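Carboxynorspermidine decarboxylase (PDB 3N29) probably decarboxylates carboxynorspermidine to norspermidine, using pyridoxal-5'-phosphate as its cofactor. Local coordinates at residues G69-L74 / Y91-T96; E59-V64 / H240-G245; D299-A304 / A351-G356; L156-N161 / L181-K186. One frame throughout, in Å; residues are numbered along the deposited sequence.

Contact 1. Residues G69-L74 / Y91-T96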
loop_
_atom_site.group_PDB
_atom_site.type_symbol
_atom_site.label_atom_id
_atom_site.label_comp_id
_atom_site.label_asym_id
_atom_site.label_seq_id
_atom_site.Cartn_x
_atom_site.Cartn_y
_atom_site.Cartn_z
ATOM N N GLY A 69 21.713 4.901 30.411
ATOM C CA GLY A 69 22.907 4.510 29.652
ATOM C C GLY A 69 22.577 3.803 28.315
ATOM O O GLY A 69 23.480 3.570 27.520
ATOM N N ALA A 70 21.293 3.481 28.053
ATOM C CA ALA A 70 20.936 2.796 26.774
ATOM C C ALA A 70 21.172 3.751 25.648
ATOM O O ALA A 70 20.981 4.976 25.839
ATOM C CB ALA A 70 19.474 2.415 26.749
ATOM N N LYS A 71 21.498 3.219 24.467
ATOM C CA LYS A 71 21.665 4.043 23.264
ATOM C C LYS A 71 20.373 3.923 22.406
ATOM O O LYS A 71 19.944 2.814 22.120
ATOM C CB LYS A 71 22.865 3.560 22.497
ATOM C CG LYS A 71 24.223 3.927 23.137
ATOM C CD LYS A 71 25.374 3.263 22.466
ATOM C CE LYS A 71 25.854 3.942 21.231
ATOM N NZ LYS A 71 26.862 3.215 20.340
ATOM N N VAL A 72 19.755 5.044 22.048
ATOM C CA VAL A 72 18.448 4.988 21.370
ATOM C C VAL A 72 18.635 5.215 19.881
ATOM O O VAL A 72 19.369 6.148 19.429
ATOM C CB VAL A 72 17.438 5.942 22.042
ATOM C CG1 VAL A 72 16.006 5.861 21.440
ATOM C CG2 VAL A 72 17.380 5.703 23.446
ATOM N N LEU A 73 18.011 4.362 19.072
ATOM C CA LEU A 73 18.061 4.436 17.626
ATOM C C LEU A 73 16.666 4.682 17.031
ATOM O O LEU A 73 15.676 4.278 17.626
ATOM C CB LEU A 73 18.607 3.132 17.012
ATOM C CG LEU A 73 19.937 2.577 17.586
ATOM C CD1 LEU A 73 20.202 1.133 17.162
ATOM C CD2 LEU A 73 21.108 3.404 17.134
ATOM N N LEU A 74 16.621 5.349 15.877
ATOM C CA LEU A 74 15.352 5.526 15.143
ATOM C C LEU A 74 15.211 4.269 14.273
ATOM O O LEU A 74 16.032 4.029 13.391
ATOM C CB LEU A 74 15.409 6.747 14.233
ATOM C CG LEU A 74 14.350 6.872 13.070
ATOM C CD1 LEU A 74 12.994 6.865 13.717
ATOM C CD2 LEU A 74 14.683 8.148 12.173
ATOM N N TYR A 91 19.451 14.184 18.742
ATOM C CA TYR A 91 19.049 13.511 19.931
ATOM C C TYR A 91 19.382 12.031 20.019
ATOM O O TYR A 91 19.740 11.589 21.062
ATOM C CB TYR A 91 17.559 13.688 20.120
ATOM C CG TYR A 91 17.024 15.070 20.153
ATOM C CD1 TYR A 91 16.833 15.741 21.359
ATOM C CD2 TYR A 91 16.610 15.706 18.988
ATOM C CE1 TYR A 91 16.324 17.021 21.390
ATOM C CE2 TYR A 91 16.115 16.976 19.009
ATOM C CZ TYR A 91 15.952 17.627 20.191
ATOM O OH TYR A 91 15.443 18.888 20.230
ATOM N N LEU A 92 19.254 11.275 18.940
ATOM C CA LEU A 92 19.384 9.817 18.964
ATOM C C LEU A 92 20.771 9.429 18.429
ATOM O O LEU A 92 21.473 10.250 17.884
ATOM C CB LEU A 92 18.255 9.203 18.105
ATOM C CG LEU A 92 16.844 9.538 18.478
ATOM C CD1 LEU A 92 15.865 8.552 17.665
ATOM C CD2 LEU A 92 16.664 9.415 19.958
ATOM N N LYS A 93 21.166 8.189 18.598
ATOM C CA LYS A 93 22.499 7.779 18.203
ATOM C C LYS A 93 22.621 7.274 16.809
ATOM O O LYS A 93 23.735 7.011 16.339
ATOM C CB LYS A 93 22.912 6.636 19.094
ATOM C CG LYS A 93 22.963 7.030 20.563
ATOM C CD LYS A 93 24.059 8.049 20.783
ATOM C CE LYS A 93 24.231 8.358 22.254
ATOM N NZ LYS A 93 25.291 9.451 22.458
ATOM N N GLY A 94 21.504 6.946 16.173
ATOM C CA GLY A 94 21.650 6.427 14.840
ATOM C C GLY A 94 20.318 5.827 14.422
ATOM O O GLY A 94 19.292 6.238 14.982
ATOM N N CYS A 95 20.369 4.978 13.384
ATOM C CA CYS A 95 19.161 4.347 12.796
ATOM C C CYS A 95 19.271 2.826 12.772
ATOM O O CYS A 95 20.373 2.242 12.586
ATOM C CB CYS A 95 19.042 4.747 11.359
ATOM S SG CYS A 95 18.670 6.467 11.151
ATOM N N THR A 96 18.131 2.190 12.963
ATOM C CA THR A 96 17.996 0.787 12.688
ATOM C C THR A 96 17.322 0.609 11.335
ATOM O O THR A 96 16.291 1.256 11.011
ATOM C CB THR A 96 17.150 0.087 13.740
ATOM O OG1 THR A 96 17.935 0.011 14.908
ATOM C CG2 THR A 96 16.868 -1.378 13.291
#
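Leu74 buries the most surface here and is held to Gly94 and Thr96 through its backbone. Its N bonds Gly94 O at 3.0 Å with an N-H...O angle of 169°, while its O receives Thr96 N at 2.8 Å. These two bonds flank Cys95, the parallel bridge partner of Leu74, and the two side chains share a sheet face, Leu74 CD2 lying 4.4 Å from Cys95 SG. Leu92 packs against Leu74 and Val72 with its two methyls: CD1 touches Leu74 CB at 3.9 Å, while CD2 goes to Val72 CG1. Lys93 contributes next. Its N donates to Val72 O at 2.8 Å, and its CG packs at 4.0 Å on Lys71 CB. A bend at chi2 (-66°) then carries the Lys93 ammonium away from the contact; the Lys71 ammonium turns to Glu113 and Tyr267. On the other sheet face Leu73 spreads its two methyls: CD2 comes 3.7 Å from Gly94 N, a buried polar atom with no partner in the model, and CD1 lies 3.4 Å from Thr96 OG1, the side chains meeting at about a right angle. That hydroxyl is bonded to Glu269 of the cofactor pocket. The axes of the short segments 71-74 and 94-96 lie 62° apart. Leu74 and Cys95 both pack on Met85 of helix 85-91; with the parallel bridge between them, this strand-helix-strand order is the beta-alpha-beta unit that begins the eight-stranded beta/alpha-barrel.

Contact 2. Residues E59-V64 / H240-G245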
loop_
_atom_site.group_PDB
_atom_site.type_symbol
_atom_site.label_atom_id
_atom_site.label_comp_id
_atom_site.label_asym_id
_atom_site.label_seq_id
_atom_site.Cartn_x
_atom_site.Cartn_y
_atom_site.Cartn_z
ATOM N N GLU A 59 13.462 14.751 22.811
ATOM C CA GLU A 59 13.984 15.177 24.137
ATOM C C GLU A 59 13.789 14.053 25.135
ATOM O O GLU A 59 14.717 13.663 25.853
ATOM C CB GLU A 59 13.248 16.405 24.677
ATOM C CG GLU A 59 13.689 17.694 24.078
ATOM C CD GLU A 59 12.785 18.923 24.457
ATOM O OE1 GLU A 59 11.930 18.840 25.359
ATOM O OE2 GLU A 59 12.954 19.993 23.835
ATOM N N LEU A 60 12.555 13.514 25.149
ATOM C CA LEU A 60 12.164 12.453 26.039
ATOM C C LEU A 60 12.953 11.174 25.815
ATOM O O LEU A 60 13.416 10.565 26.788
ATOM C CB LEU A 60 10.620 12.229 26.012
ATOM C CG LEU A 60 10.026 11.169 26.934
ATOM C CD1 LEU A 60 10.342 11.513 28.481
ATOM C CD2 LEU A 60 8.496 11.021 26.722
ATOM N N LEU A 61 13.120 10.760 24.559
ATOM C CA LEU A 61 13.917 9.578 24.209
ATOM C C LEU A 61 15.397 9.803 24.556
ATOM O O LEU A 61 16.083 8.885 25.010
ATOM C CB LEU A 61 13.794 9.249 22.698
ATOM C CG LEU A 61 12.326 8.925 22.264
ATOM C CD1 LEU A 61 12.232 8.902 20.760
ATOM C CD2 LEU A 61 11.951 7.606 22.847
ATOM N N ALA A 62 15.898 10.987 24.286
ATOM C CA ALA A 62 17.271 11.368 24.762
ATOM C C ALA A 62 17.397 11.308 26.301
ATOM O O ALA A 62 18.415 10.864 26.783
ATOM C CB ALA A 62 17.687 12.752 24.227
ATOM N N SER A 63 16.365 11.698 27.044
ATOM C CA SER A 63 16.313 11.576 28.512
ATOM C C SER A 63 16.446 10.117 29.004
ATOM O O SER A 63 17.129 9.799 30.010
ATOM C CB SER A 63 15.025 12.165 29.052
ATOM O OG SER A 63 15.171 12.464 30.428
ATOM N N VAL A 64 15.771 9.197 28.317
ATOM C CA VAL A 64 15.903 7.771 28.625
ATOM C C VAL A 64 17.317 7.327 28.428
ATOM O O VAL A 64 17.820 6.588 29.239
ATOM C CB VAL A 64 14.948 6.947 27.702
ATOM C CG1 VAL A 64 15.207 5.438 27.773
ATOM C CG2 VAL A 64 13.591 7.285 28.127
ATOM N N HIS A 240 6.177 2.337 23.543
ATOM C CA HIS A 240 5.343 3.496 23.204
ATOM C C HIS A 240 5.751 4.599 24.183
ATOM O O HIS A 240 4.920 5.145 24.922
ATOM C CB HIS A 240 3.875 3.091 23.477
ATOM C CG HIS A 240 2.882 3.657 22.521
ATOM N ND1 HIS A 240 3.217 4.520 21.507
ATOM C CD2 HIS A 240 1.551 3.410 22.374
ATOM C CE1 HIS A 240 2.142 4.819 20.804
ATOM N NE2 HIS A 240 1.117 4.156 21.299
ATOM N N ILE A 241 7.022 4.921 24.162
ATOM C CA ILE A 241 7.660 5.769 25.156
ATOM C C ILE A 241 7.082 7.167 25.223
ATOM O O ILE A 241 7.053 7.811 26.304
ATOM C CB ILE A 241 9.183 5.833 24.873
ATOM C CG1 ILE A 241 9.815 4.454 25.093
ATOM C CG2 ILE A 241 9.901 6.861 25.843
ATOM C CD1 ILE A 241 11.228 4.302 24.555
ATOM N N THR A 242 6.636 7.668 24.086
ATOM C CA THR A 242 6.196 9.038 24.005
ATOM C C THR A 242 4.656 9.170 24.087
ATOM O O THR A 242 4.126 10.270 24.030
ATOM C CB THR A 242 6.670 9.692 22.707
ATOM O OG1 THR A 242 6.194 8.925 21.588
ATOM C CG2 THR A 242 8.174 9.774 22.692
ATOM N N LYS A 243 3.964 8.078 24.304
ATOM C CA LYS A 243 2.528 8.143 24.537
ATOM C C LYS A 243 2.273 8.565 25.973
ATOM O O LYS A 243 2.993 8.171 26.922
ATOM C CB LYS A 243 1.860 6.804 24.294
ATOM C CG LYS A 243 0.319 6.807 24.502
ATOM C CD LYS A 243 -0.362 5.707 23.726
ATOM C CE LYS A 243 -1.797 5.355 24.274
ATOM N NZ LYS A 243 -2.602 6.591 24.504
ATOM N N LYS A 244 1.258 9.383 26.135
ATOM C CA LYS A 244 0.938 9.910 27.453
ATOM C C LYS A 244 0.615 8.726 28.358
ATOM O O LYS A 244 -0.077 7.792 27.963
ATOM C CB LYS A 244 -0.217 10.951 27.362
ATOM C CG LYS A 244 -1.541 10.425 26.803
ATOM C CD LYS A 244 -2.712 11.509 26.843
ATOM C CE LYS A 244 -4.000 11.070 26.024
ATOM N NZ LYS A 244 -3.711 10.748 24.581
ATOM N N GLY A 245 1.160 8.738 29.562
ATOM C CA GLY A 245 0.937 7.628 30.482
ATOM C C GLY A 245 2.047 6.570 30.512
ATOM O O GLY A 245 2.129 5.775 31.456
#
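Flat groups stay clear of the interface where Ile241 meets Leu61; the nearby ring of His240 is engaged within its own loop instead. One face of that imidazole carries Lys243 CB, 3.7 Å above the plane and over its centre, and the ring also forms an edge-to-face pair with Trp276. His240 and Lys243 are the ends of a type I beta turn, closed by Lys243 N bonding to His240 O at 3.1 Å; of its two central residues Ile241 points at the helix, while Thr242 touches it with CG2 from the flank. Leu61 CD2 is the main probe from the helix: it sits 3.7 Å from Ile241 CG2 and 3.8 Å from Ile241 CD1, so one methyl is cradled by both arms of the isoleucine. The chi1 of Ile241 (-66°) sets CG2 opposite the backbone N, where Val64 CG2 also approaches it at 4.4 Å. In the beta/alpha-barrel this joins helix 51-68, just ahead of the first barrel strand, to the loop after the seventh, strand 232-234; Gly237 and Gly238 of the cofactor pocket lie in that same loop. Toward the more exposed side, Leu60 takes over. Its CD2 methyl lies 3.5 Å from Ile241 O and 4.2 Å from Thr242 CG2, a contact without any hydrogen bond across it. Thr242 turns its hydroxyl elsewhere, to Ala273 O, while Leu251 of helix 248-262 covers both Ile241 and Val64.

Contact 3. Residues D299-A304 / A351-G356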
loop_
_atom_site.group_PDB
_atom_site.type_symbol
_atom_site.label_atom_id
_atom_site.label_comp_id
_atom_site.label_asym_id
_atom_site.label_seq_id
_atom_site.Cartn_x
_atom_site.Cartn_y
_atom_site.Cartn_z
ATOM N N ASP A 299 -9.651 15.343 -1.174
ATOM C CA ASP A 299 -8.531 15.098 -2.119
ATOM C C ASP A 299 -7.435 14.198 -1.576
ATOM O O ASP A 299 -6.216 14.301 -1.883
ATOM C CB ASP A 299 -7.989 16.440 -2.687
ATOM C CG ASP A 299 -7.402 17.382 -1.616
ATOM O OD1 ASP A 299 -7.397 17.024 -0.453
ATOM O OD2 ASP A 299 -6.949 18.507 -1.994
ATOM N N THR A 300 -7.834 13.250 -0.745
ATOM C CA THR A 300 -6.920 12.312 -0.187
ATOM C C THR A 300 -7.658 10.971 -0.186
ATOM O O THR A 300 -8.835 10.900 -0.543
ATOM C CB THR A 300 -6.405 12.695 1.224
ATOM O OG1 THR A 300 -5.274 11.903 1.538
ATOM C CG2 THR A 300 -7.448 12.458 2.383
ATOM N N SER A 301 -6.912 9.930 0.057
ATOM C CA SER A 301 -7.463 8.548 -0.035
ATOM C C SER A 301 -7.010 7.735 1.148
ATOM O O SER A 301 -5.818 7.722 1.533
ATOM C CB SER A 301 -7.060 7.893 -1.341
ATOM O OG SER A 301 -6.967 6.492 -1.223
ATOM N N SER A 302 -7.966 7.024 1.767
ATOM C CA SER A 302 -7.605 6.130 2.864
ATOM C C SER A 302 -6.695 5.057 2.333
ATOM O O SER A 302 -5.624 4.845 2.924
ATOM C CB SER A 302 -8.895 5.554 3.518
ATOM O OG SER A 302 -9.631 4.899 2.493
ATOM N N GLU A 303 -7.043 4.457 1.203
ATOM C CA GLU A 303 -6.290 3.320 0.637
ATOM C C GLU A 303 -4.828 3.675 0.247
ATOM O O GLU A 303 -3.895 2.927 0.537
ATOM C CB GLU A 303 -6.989 2.836 -0.606
ATOM C CG GLU A 303 -6.205 1.718 -1.349
ATOM C CD GLU A 303 -6.773 0.315 -1.068
ATOM O OE1 GLU A 303 -7.923 0.239 -0.519
ATOM O OE2 GLU A 303 -6.066 -0.671 -1.415
ATOM N N ALA A 304 -4.642 4.860 -0.348
ATOM C CA ALA A 304 -3.336 5.231 -0.900
ATOM C C ALA A 304 -2.504 6.016 0.090
ATOM O O ALA A 304 -1.243 5.926 0.039
ATOM C CB ALA A 304 -3.564 6.024 -2.194
ATOM N N ALA A 351 -15.088 1.922 -4.224
ATOM C CA ALA A 351 -16.283 2.116 -3.361
ATOM C C ALA A 351 -15.973 2.270 -1.881
ATOM O O ALA A 351 -16.603 3.079 -1.173
ATOM C CB ALA A 351 -17.211 0.923 -3.572
ATOM N N GLY A 352 -15.017 1.494 -1.412
ATOM C CA GLY A 352 -14.617 1.444 0.029
ATOM C C GLY A 352 -13.645 2.499 0.498
ATOM O O GLY A 352 -13.069 2.400 1.598
ATOM N N ASP A 353 -13.399 3.493 -0.332
ATOM C CA ASP A 353 -12.456 4.596 0.072
ATOM C C ASP A 353 -13.242 5.578 0.902
ATOM O O ASP A 353 -13.606 6.647 0.438
ATOM C CB ASP A 353 -11.828 5.273 -1.142
ATOM C CG ASP A 353 -10.550 6.115 -0.800
ATOM O OD1 ASP A 353 -10.317 6.337 0.396
ATOM O OD2 ASP A 353 -9.833 6.584 -1.750
ATOM N N VAL A 354 -13.456 5.181 2.161
ATOM C CA VAL A 354 -14.270 5.883 3.134
ATOM C C VAL A 354 -13.397 5.938 4.429
ATOM O O VAL A 354 -12.903 4.900 4.920
ATOM C CB VAL A 354 -15.590 5.098 3.392
ATOM C CG1 VAL A 354 -16.363 5.623 4.630
ATOM C CG2 VAL A 354 -16.436 5.068 2.069
ATOM N N MET A 355 -13.288 7.118 5.026
ATOM C CA MET A 355 -12.544 7.231 6.271
ATOM C C MET A 355 -13.379 6.894 7.523
ATOM O O MET A 355 -12.822 6.433 8.534
ATOM C CB MET A 355 -11.944 8.609 6.414
ATOM C CG MET A 355 -10.831 8.957 5.417
ATOM S SD MET A 355 -11.366 9.149 3.585
ATOM C CE MET A 355 -9.797 9.982 2.912
ATOM N N GLY A 356 -14.692 7.163 7.463
ATOM C CA GLY A 356 -15.606 6.988 8.568
ATOM C C GLY A 356 -16.660 8.079 8.594
ATOM O O GLY A 356 -16.719 8.914 7.678
#
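One carboxylate, that of Asp353, gathers three hydrogen bonds from two consecutive serines, Ser301 and Ser302. OD1 takes two of them: Ser302 OG at 2.6 Å, from above the carboxylate plane, and Ser302 N at 2.8 Å, on the syn side and 18° out of that plane. OD2 receives Ser301 OG at 2.9 Å, again from above the plane, and has a further partner in Thr348 OG1. The reach depends on torsions. In Asp353 the carboxylate carbon lies opposite the backbone N (chi1 -163°), which extends it to the serines, and Ser302 keeps its OG between its own N and carbonyl carbon (chi1 57°), which lets OG reach the same OD1 that its backbone N meets. Ser301 is also the N-cap of the short helix: its OG accepts from Ala304 N at 3.0 Å, so this hydroxyl links the helix start to the aspartate. So many donors, together with the helix N terminus, would probably favour the charged form of Asp353. Beside these polar groups, Met355 brings its CE methyl to 3.5 Å from Thr300 CG2, tighter than usual carbon contact, and to 3.7 Å from Ser302 N. Glu303 turns to the second subunit, forming a salt bridge with Lys382 of that chain. Within the mixed sheet domain the contact lies where the turn after strand 294-298 enters helix 302-305 and strand 354-360 begins; Thr309 and Ile310 of helix 307-311 pack on Ser302, and Phe372 of strand 369-372 touches Thr300 and Met355.

Contact 4. Residues L156-N161 / L181-K186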
loop_
_atom_site.group_PDB
_atom_site.type_symbol
_atom_site.label_atom_id
_atom_site.label_comp_id
_atom_site.label_asym_id
_atom_site.label_seq_id
_atom_site.Cartn_x
_atom_site.Cartn_y
_atom_site.Cartn_z
ATOM N N LEU A 156 28.586 -8.190 15.103
ATOM C CA LEU A 156 27.596 -9.150 14.630
ATOM C C LEU A 156 26.711 -9.538 15.781
ATOM O O LEU A 156 27.167 -9.795 16.923
ATOM C CB LEU A 156 28.262 -10.381 14.048
ATOM C CG LEU A 156 29.230 -10.218 12.886
ATOM C CD1 LEU A 156 29.694 -11.647 12.500
ATOM C CD2 LEU A 156 28.623 -9.423 11.708
ATOM N N GLY A 157 25.414 -9.546 15.501
ATOM C CA GLY A 157 24.426 -9.992 16.480
ATOM C C GLY A 157 23.526 -11.062 15.894
ATOM O O GLY A 157 23.488 -11.275 14.655
ATOM N N LEU A 158 22.800 -11.733 16.777
ATOM C CA LEU A 158 21.724 -12.651 16.395
ATOM C C LEU A 158 20.389 -12.254 16.997
ATOM O O LEU A 158 20.309 -11.894 18.184
ATOM C CB LEU A 158 22.031 -14.072 16.837
ATOM C CG LEU A 158 23.323 -14.680 16.256
ATOM C CD1 LEU A 158 23.717 -15.925 17.038
ATOM C CD2 LEU A 158 23.257 -14.951 14.708
ATOM N N ARG A 159 19.330 -12.408 16.206
ATOM C CA ARG A 159 18.002 -12.133 16.691
ATOM C C ARG A 159 17.447 -13.380 17.363
ATOM O O ARG A 159 17.564 -14.483 16.838
ATOM C CB ARG A 159 17.083 -11.654 15.585
ATOM C CG ARG A 159 15.682 -11.475 16.122
ATOM C CD ARG A 159 14.805 -10.692 15.189
ATOM N NE ARG A 159 13.465 -10.403 15.697
ATOM C CZ ARG A 159 12.536 -9.724 15.023
ATOM N NH1 ARG A 159 12.778 -9.303 13.790
ATOM N NH2 ARG A 159 11.350 -9.475 15.564
ATOM N N CYS A 160 16.859 -13.182 18.530
ATOM C CA CYS A 160 16.339 -14.243 19.398
ATOM C C CYS A 160 14.809 -14.251 19.313
ATOM O O CYS A 160 14.168 -13.193 19.417
ATOM C CB CYS A 160 16.741 -13.922 20.805
ATOM S SG CYS A 160 18.552 -13.936 20.988
ATOM N N ASN A 161 14.238 -15.426 19.109
ATOM C CA ASN A 161 12.796 -15.597 19.067
ATOM C C ASN A 161 12.407 -15.811 20.513
ATOM O O ASN A 161 12.670 -16.833 21.056
ATOM C CB ASN A 161 12.404 -16.800 18.215
ATOM C CG ASN A 161 10.910 -17.031 18.185
ATOM O OD1 ASN A 161 10.200 -16.538 19.075
ATOM N ND2 ASN A 161 10.404 -17.811 17.159
ATOM N N LEU A 181 10.855 -15.081 12.704
ATOM C CA LEU A 181 11.801 -14.035 13.145
ATOM C C LEU A 181 12.520 -14.481 14.411
ATOM O O LEU A 181 11.906 -14.813 15.444
ATOM C CB LEU A 181 11.098 -12.720 13.368
ATOM C CG LEU A 181 10.256 -12.206 12.186
ATOM C CD1 LEU A 181 9.357 -11.013 12.585
ATOM C CD2 LEU A 181 11.161 -11.865 11.066
ATOM N N GLY A 182 13.840 -14.483 14.286
ATOM C CA GLY A 182 14.763 -14.941 15.321
ATOM C C GLY A 182 14.982 -16.437 15.414
ATOM O O GLY A 182 14.235 -17.249 14.873
ATOM N N ILE A 183 15.985 -16.777 16.223
ATOM C CA ILE A 183 16.398 -18.123 16.543
ATOM C C ILE A 183 15.860 -18.486 17.966
ATOM O O ILE A 183 15.956 -17.642 18.911
ATOM C CB ILE A 183 17.986 -18.110 16.523
ATOM C CG1 ILE A 183 18.529 -17.630 15.162
ATOM C CG2 ILE A 183 18.615 -19.448 16.883
ATOM C CD1 ILE A 183 20.009 -17.205 15.280
ATOM N N ARG A 184 15.273 -19.683 18.129
ATOM C CA ARG A 184 14.712 -20.130 19.400
ATOM C C ARG A 184 15.893 -20.597 20.270
ATOM O O ARG A 184 16.970 -20.956 19.753
ATOM C CB ARG A 184 13.661 -21.222 19.221
ATOM C CG ARG A 184 12.413 -20.742 18.546
ATOM C CD ARG A 184 11.401 -21.873 18.321
ATOM N NE ARG A 184 11.941 -22.846 17.381
ATOM C CZ ARG A 184 11.445 -24.081 17.209
ATOM N NH1 ARG A 184 10.363 -24.478 17.862
ATOM N NH2 ARG A 184 12.001 -24.903 16.335
ATOM N N ALA A 185 15.722 -20.506 21.573
ATOM C CA ALA A 185 16.878 -20.696 22.514
ATOM C C ALA A 185 17.534 -22.092 22.391
ATOM O O ALA A 185 18.736 -22.242 22.513
ATOM C CB ALA A 185 16.430 -20.441 23.949
ATOM N N LYS A 186 16.758 -23.103 22.071
ATOM C CA LYS A 186 17.291 -24.462 21.930
ATOM C C LYS A 186 18.320 -24.585 20.791
ATOM O O LYS A 186 19.233 -25.444 20.816
ATOM C CB LYS A 186 16.151 -25.442 21.688
ATOM C CG LYS A 186 15.460 -25.278 20.303
ATOM C CD LYS A 186 14.235 -26.171 20.262
ATOM C CE LYS A 186 13.702 -26.425 18.905
ATOM N NZ LYS A 186 12.956 -27.754 18.971
HETATM O O HOH W 1 13.222 -19.436 22.370
HETATM O O HOH W 2 11.836 -18.636 14.729
#
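Arg159 and Leu181 form the close-packed end of this contact. Extended from CG to NE, the arginine presents one guanidinium face to Leu181 CB, which lies over its centre, 3.7 Å from Arg159 CZ. Alongside, Gly182 CA comes within 3.2 Å of Arg159 O. A single backbone bridge, Cys160 with Ile183, ties the end of strand 155-159, fifth of the eight in the barrel, to the loop that precedes strand 198-200: Ile183 N bonds Arg159 O at 2.9 Å, and Asn161 N bonds Ile183 O at 2.8 Å and 174°. Ile183 CD1 ends against Leu158 CD2 at 4.0 Å. The far end is looser and wet. Asn161 and Arg184 lie side by side, pointing the same way, their flat groups turned 40° apart, and the touch is through Arg184 CG, beside Asn161 ND2. Water mediates there: one molecule accepts from Asn161 ND2 at 2.9 Å and donates to Gly182 O, another donates to Asn161 O and accepts from Ala185 N at 2.8 Å. Asn291 of the second subunit packs on both Asn161 and Arg184. At the packed end Arg159 NH2 donates to the backbone O of His202, a residue of the cofactor pocket, and the arginine side chain is about 4 Å from pyridoxal-5'-phosphate at the nearest atoms; a buried guanidinium covered on one face by Leu181 probably adds positive potential near the cofactor.

How the contacts relate
From the N terminus, the chain enters contact 2 on helix 51-68, but that contact closes only at 240-245, spanning most of the barrel. Within this span contact 1 closes first, joining strands 71-75 and 94-97, and contact 4 follows, tying the end of strand 155-159 to the loop at 181-186. Contact 3 opens after contact 2 has closed and belongs to the mixed sheet domain; no two contacts cross. Contacts 1 and 2 touch directly, Leu92 CD2 lying 4.0 Å from Leu61 CB. Contacts 1 and 4 share the barrel sheet, their nearest atoms about 9 Å apart. Contacts 3 and 4, with centres about 39 Å apart, both meet the second subunit.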